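Local coordinates for apical membrane antigen AMA1 (PDB 4YIV), which is an essential microneme protein with an important role in host cell invasion, as part of the moving junction between parasite and host membranes, at residues I346-N350 with P351-P355. Residues are numbered along the deposited sequence; the frame is centred on the assembly and turned at random.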
loop_
_atom_site.group_PDB
_atom_site.type_symbol
_atom_site.label_atom_id
_atom_site.label_comp_id
_atom_site.label_asym_id
_atom_site.label_seq_id
_atom_site.Cartn_x
_atom_site.Cartn_y
_atom_site.Cartn_z
ATOM N N ILE A 346 -2.839 12.542 7.695
ATOM C CA ILE A 346 -4.022 11.670 7.795
ATOM C C ILE A 346 -4.778 11.854 9.126
ATOM O O ILE A 346 -5.546 11.002 9.524
ATOM C CB ILE A 346 -3.656 10.158 7.624
ATOM C CG1 ILE A 346 -2.814 9.637 8.787
ATOM C CG2 ILE A 346 -2.949 9.935 6.286
ATOM C CD1 ILE A 346 -2.825 8.111 8.873
ATOM N N ILE A 347 -4.559 12.961 9.823
ATOM C CA ILE A 347 -5.393 13.277 11.003
ATOM C C ILE A 347 -6.563 14.147 10.571
ATOM O O ILE A 347 -6.366 15.192 9.938
ATOM C CB ILE A 347 -4.567 13.972 12.100
ATOM C CG1 ILE A 347 -3.512 12.987 12.594
ATOM C CG2 ILE A 347 -5.480 14.372 13.283
ATOM C CD1 ILE A 347 -2.481 13.586 13.473
ATOM N N PRO A 348 -7.814 13.702 10.848
ATOM C CA PRO A 348 -8.920 14.469 10.272
ATOM C C PRO A 348 -9.008 15.905 10.826
ATOM O O PRO A 348 -8.713 16.113 11.994
ATOM C CB PRO A 348 -10.152 13.653 10.684
ATOM C CG PRO A 348 -9.657 12.306 10.878
ATOM C CD PRO A 348 -8.291 12.438 11.432
ATOM N N SER A 349 -9.411 16.848 9.989
ATOM C CA SER A 349 -9.628 18.240 10.379
ATOM C C SER A 349 -11.032 18.531 10.926
ATOM O O SER A 349 -11.463 19.676 10.996
ATOM C CB SER A 349 -9.392 19.123 9.178
ATOM O OG SER A 349 -10.266 18.772 8.139
ATOM N N ASN A 350 -11.772 17.491 11.257
ATOM C CA ASN A 350 -13.002 17.700 11.993
ATOM C C ASN A 350 -13.105 16.622 13.040
ATOM O O ASN A 350 -12.430 15.596 12.944
ATOM C CB ASN A 350 -14.192 17.697 11.040
ATOM C CG ASN A 350 -14.462 16.324 10.461
ATOM O OD1 ASN A 350 -14.864 15.401 11.180
ATOM N ND2 ASN A 350 -14.226 16.169 9.164
ATOM N N PRO A 351 -13.924 16.849 14.077
ATOM C CA PRO A 351 -13.942 15.864 15.151
ATOM C C PRO A 351 -14.918 14.676 14.893
ATOM O O PRO A 351 -15.074 13.853 15.771
ATOM C CB PRO A 351 -14.387 16.692 16.355
ATOM C CG PRO A 351 -15.311 17.727 15.714
ATOM C CD PRO A 351 -14.642 18.094 14.425
ATOM N N SER A 352 -15.603 14.627 13.757
ATOM C CA SER A 352 -16.540 13.510 13.534
ATOM C C SER A 352 -15.848 12.211 13.104
ATOM O O SER A 352 -16.295 11.110 13.428
ATOM C CB SER A 352 -17.579 13.847 12.488
ATOM O OG SER A 352 -17.034 13.716 11.187
ATOM N N VAL A 353 -14.763 12.334 12.358
ATOM C CA VAL A 353 -14.135 11.159 11.805
ATOM C C VAL A 353 -13.194 10.603 12.828
ATOM O O VAL A 353 -12.278 11.291 13.298
ATOM C CB VAL A 353 -13.439 11.491 10.486
ATOM C CG1 VAL A 353 -12.731 10.293 9.970
ATOM C CG2 VAL A 353 -14.487 11.967 9.483
ATOM N N THR A 354 -13.393 9.327 13.159
ATOM C CA THR A 354 -12.525 8.671 14.128
ATOM C C THR A 354 -11.065 8.703 13.643
ATOM O O THR A 354 -10.762 8.205 12.566
ATOM C CB THR A 354 -12.926 7.228 14.360
ATOM O OG1 THR A 354 -14.335 7.196 14.593
ATOM C CG2 THR A 354 -12.128 6.611 15.566
ATOM N N PRO A 355 -10.171 9.305 14.430
ATOM C CA PRO A 355 -8.760 9.347 14.013
ATOM C C PRO A 355 -8.050 7.988 14.055
ATOM O O PRO A 355 -8.514 7.046 14.698
ATOM C CB PRO A 355 -8.113 10.335 15.013
ATOM C CG PRO A 355 -9.041 10.411 16.184
ATOM C CD PRO A 355 -10.431 10.014 15.703
HETATM O O HOH W 1 -11.461 13.511 14.566
#
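Asn350 turns its side-chain oxygen onto the residues that follow it and closes an Asx turn, with OD1 accepting three bonds. Ser352 N donates to Asn350 OD1 at 2.8 Å, lying in the carbonyl plane. Val353 N, tilted from that plane, is longer at 3.3 Å to the same OD1. Ser352 OG stands above the plane, 2.7 Å from Asn350 OD1. Both backbone bonds are bent, with N-H...O angles of 136° for Ser352 N and 143° for Val353 N. A chi1 of 69° places CG of Asn350 between its backbone N and carbonyl carbon, from where the amide oxygen reaches forward past Pro351. The close apolar packing lies behind the turn: Pro348 CG meets Val353 CG1 at 3.8 Å, the ring lying oblique to the valine. Beyond it the packing thins, for Pro348 CD reaches Pro355 only at 4.1 Å to CA, the side chains crossing at about a right angle. A water inside the bend donates to Asn350 O at 2.8 Å and to Val353 O, joining the two limbs where they flank solvent-facing Pro351 and Ser352. The loop runs between strands 329-333 and 372-373; Pro348 and Val353 both rest on Ile225 of helix 224-227, while Ser349 OG is hydrogen-bonded to Ser130 O.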